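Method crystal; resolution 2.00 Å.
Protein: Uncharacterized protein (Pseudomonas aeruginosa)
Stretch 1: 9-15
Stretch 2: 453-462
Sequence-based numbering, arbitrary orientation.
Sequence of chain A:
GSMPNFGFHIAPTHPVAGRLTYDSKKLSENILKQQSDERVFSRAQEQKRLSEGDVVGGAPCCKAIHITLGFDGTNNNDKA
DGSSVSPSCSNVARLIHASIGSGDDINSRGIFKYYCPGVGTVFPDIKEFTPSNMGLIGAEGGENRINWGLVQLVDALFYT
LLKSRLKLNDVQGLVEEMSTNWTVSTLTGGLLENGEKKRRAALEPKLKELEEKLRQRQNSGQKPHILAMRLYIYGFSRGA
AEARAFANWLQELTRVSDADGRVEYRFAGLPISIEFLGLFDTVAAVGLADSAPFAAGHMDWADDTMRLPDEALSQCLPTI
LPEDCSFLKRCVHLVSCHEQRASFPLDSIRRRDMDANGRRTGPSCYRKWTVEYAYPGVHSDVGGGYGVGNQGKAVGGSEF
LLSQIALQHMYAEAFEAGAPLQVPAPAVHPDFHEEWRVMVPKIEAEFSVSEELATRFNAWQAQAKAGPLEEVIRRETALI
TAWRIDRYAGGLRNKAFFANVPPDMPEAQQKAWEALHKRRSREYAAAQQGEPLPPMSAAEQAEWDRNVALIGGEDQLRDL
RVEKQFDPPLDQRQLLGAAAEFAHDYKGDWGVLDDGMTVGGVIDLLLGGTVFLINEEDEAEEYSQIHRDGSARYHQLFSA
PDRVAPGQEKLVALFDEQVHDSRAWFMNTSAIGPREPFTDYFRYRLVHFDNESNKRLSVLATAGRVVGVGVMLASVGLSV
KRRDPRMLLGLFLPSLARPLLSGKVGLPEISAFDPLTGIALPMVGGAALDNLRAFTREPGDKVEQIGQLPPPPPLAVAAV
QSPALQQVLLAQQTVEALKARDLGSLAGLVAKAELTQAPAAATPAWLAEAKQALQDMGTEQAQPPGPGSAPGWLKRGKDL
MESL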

# COMPACT_ATOMS: atom_id res chain seq x y z
N HIS A 9 -6.62 -3.30 18.91
CA HIS A 9 -5.97 -2.80 20.13
C HIS A 9 -4.96 -1.71 19.83
O HIS A 9 -4.57 -1.52 18.67
CB HIS A 9 -5.24 -3.94 20.87
CG HIS A 9 -6.11 -5.12 21.15
ND1 HIS A 9 -6.86 -5.23 22.30
CD2 HIS A 9 -6.36 -6.23 20.43
CE1 HIS A 9 -7.53 -6.37 22.27
NE2 HIS A 9 -7.24 -7.00 21.15
N ILE A 10 -4.55 -0.98 20.87
CA ILE A 10 -3.40 -0.09 20.78
C ILE A 10 -2.19 -1.02 20.67
O ILE A 10 -2.24 -2.15 21.18
CB ILE A 10 -3.27 0.77 22.06
CG1 ILE A 10 -4.46 1.70 22.20
CG2 ILE A 10 -2.02 1.65 22.02
CD1 ILE A 10 -4.64 2.62 20.99
N ALA A 11 -1.13 -0.56 20.00
CA ALA A 11 0.15 -1.28 20.01
C ALA A 11 0.51 -1.75 21.42
O ALA A 11 0.24 -1.04 22.38
CB ALA A 11 1.24 -0.38 19.49
N PRO A 12 1.10 -2.95 21.53
CA PRO A 12 1.57 -3.37 22.85
C PRO A 12 2.79 -2.55 23.24
O PRO A 12 3.42 -1.93 22.38
CB PRO A 12 1.97 -4.84 22.62
CG PRO A 12 2.27 -4.94 21.15
CD PRO A 12 1.31 -3.97 20.49
N THR A 13 3.11 -2.54 24.53
CA THR A 13 4.30 -1.84 25.02
C THR A 13 5.50 -2.54 24.41
O THR A 13 5.42 -3.73 24.09
CB THR A 13 4.37 -1.92 26.56
OG1 THR A 13 5.43 -1.10 27.04
CG2 THR A 13 4.58 -3.37 27.01
N HIS A 14 6.60 -1.82 24.19
CA HIS A 14 7.76 -2.46 23.59
C HIS A 14 8.72 -2.89 24.68
O HIS A 14 9.18 -2.04 25.45
CB HIS A 14 8.50 -1.52 22.64
CG HIS A 14 9.76 -2.11 22.10
ND1 HIS A 14 9.76 -3.06 21.10
CD2 HIS A 14 11.06 -1.92 22.44
CE1 HIS A 14 11.01 -3.42 20.84
NE2 HIS A 14 11.81 -2.75 21.64
N PRO A 15 9.03 -4.20 24.75
CA PRO A 15 9.80 -4.71 25.89
C PRO A 15 11.23 -4.19 25.85
O PRO A 15 11.83 -4.16 24.77
CB PRO A 15 9.79 -6.22 25.67
CG PRO A 15 9.61 -6.38 24.21
CD PRO A 15 8.70 -5.26 23.79
N LEU A 453 14.49 5.21 21.70
CA LEU A 453 13.34 4.90 20.86
C LEU A 453 12.30 4.11 21.65
O LEU A 453 11.13 4.50 21.68
CB LEU A 453 13.78 4.13 19.60
CG LEU A 453 12.65 3.61 18.71
CD1 LEU A 453 11.77 4.77 18.23
CD2 LEU A 453 13.14 2.75 17.54
N ALA A 454 12.71 3.03 22.31
CA ALA A 454 11.75 2.24 23.09
C ALA A 454 11.00 3.10 24.11
O ALA A 454 9.79 2.97 24.28
CB ALA A 454 12.43 1.07 23.78
N THR A 455 11.72 3.97 24.80
CA THR A 455 11.15 4.79 25.85
C THR A 455 10.09 5.76 25.31
O THR A 455 9.00 5.90 25.87
CB THR A 455 12.25 5.59 26.53
OG1 THR A 455 13.05 4.71 27.34
CG2 THR A 455 11.66 6.66 27.41
N ARG A 456 10.44 6.43 24.21
CA ARG A 456 9.53 7.38 23.57
C ARG A 456 8.28 6.71 23.01
O ARG A 456 7.13 7.18 23.18
CB ARG A 456 10.31 8.13 22.47
CG ARG A 456 11.41 9.05 23.05
CD ARG A 456 12.33 9.59 21.96
NE ARG A 456 13.37 10.48 22.48
CZ ARG A 456 14.11 11.29 21.73
NH1 ARG A 456 13.93 11.33 20.42
NH2 ARG A 456 15.04 12.05 22.29
N PHE A 457 8.51 5.59 22.33
CA PHE A 457 7.39 4.80 21.85
C PHE A 457 6.49 4.44 23.02
O PHE A 457 5.29 4.65 22.98
CB PHE A 457 7.87 3.52 21.15
CG PHE A 457 6.76 2.59 20.81
CD1 PHE A 457 6.32 1.65 21.73
CD2 PHE A 457 6.13 2.68 19.58
CE1 PHE A 457 5.27 0.80 21.43
CE2 PHE A 457 5.08 1.83 19.26
CZ PHE A 457 4.65 0.89 20.19
N ASN A 458 7.06 3.88 24.08
CA ASN A 458 6.25 3.51 25.22
C ASN A 458 5.51 4.68 25.88
O ASN A 458 4.45 4.49 26.46
CB ASN A 458 7.09 2.72 26.23
CG ASN A 458 7.50 1.35 25.69
OD1 ASN A 458 6.79 0.75 24.89
ND2 ASN A 458 8.67 0.86 26.13
N ALA A 459 6.04 5.90 25.78
CA ALA A 459 5.28 7.04 26.31
C ALA A 459 4.02 7.23 25.47
O ALA A 459 2.89 7.42 26.00
CB ALA A 459 6.13 8.30 26.31
N TRP A 460 4.19 7.16 24.16
CA TRP A 460 3.02 7.16 23.30
C TRP A 460 2.06 6.02 23.64
O TRP A 460 0.86 6.23 23.82
CB TRP A 460 3.42 7.09 21.82
CG TRP A 460 2.21 7.15 20.95
CD1 TRP A 460 1.58 8.27 20.50
CD2 TRP A 460 1.44 6.04 20.49
NE1 TRP A 460 0.48 7.93 19.75
CE2 TRP A 460 0.38 6.56 19.72
CE3 TRP A 460 1.57 4.65 20.61
CZ2 TRP A 460 -0.57 5.74 19.10
CZ3 TRP A 460 0.62 3.83 20.01
CH2 TRP A 460 -0.43 4.38 19.25
N GLN A 461 2.59 4.81 23.75
CA GLN A 461 1.75 3.64 23.95
C GLN A 461 0.93 3.78 25.22
O GLN A 461 -0.25 3.43 25.25
CB GLN A 461 2.61 2.39 24.01
CG GLN A 461 1.82 1.10 23.89
CD GLN A 461 1.16 0.67 25.19
OE1 GLN A 461 1.63 0.99 26.28
NE2 GLN A 461 0.06 -0.06 25.07
N ALA A 462 1.56 4.33 26.25
CA ALA A 462 0.93 4.49 27.55
C ALA A 462 -0.14 5.59 27.58
O ALA A 462 -1.10 5.47 28.34
CB ALA A 462 1.98 4.71 28.64
O HOH W 1 3.93 1.45 27.31

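What forms the apolar centre? Ala 11 points its CB toward the helix, 3.7 Å from CZ of Phe 457 and 4.3 Å from CZ3 of Trp 460, meeting both rings at their edges. Its single methyl is the whole of its side chain, and it packs against both rings. Ile 10 extends the patch, with CG2 4.0 Å from CZ3 of Trp 460. Ala 11, Phe 457 and Trp 460 are buried, and the two stretches together bury 432 Å².

How does His 14 fit against the helix? With chi1 in t, its ring edge reaches Ala 454, where CD2 lies 3.6 Å from CB. Ala 454 presents only a methyl group, and the buried imidazole packs closely against it.

What fixes the backbone of the loop? Asn 458, one helical turn beyond Ala 454, grips His 14 with both ends of its amide: His 14 N donates to Asn 458 OD1 (2.7 Å, nearly straight), and Asn 458 ND2 donates to His 14 O (3.0 Å). Three residues further along, Gln 461 NE2 donates to Ala 11 O at 2.9 Å. A carboxamide carries both a donor and an acceptor, so Asn 458 can answer the N and O of His 14 together.

What lies at the polar edge? The O of water 1 accepts from Thr 13 OG1 (3.0 Å) and donates to Gln 461 OE1 (2.6 Å) and Asn 458 O (3.2 Å), bridging exposed Thr 13 to the helix.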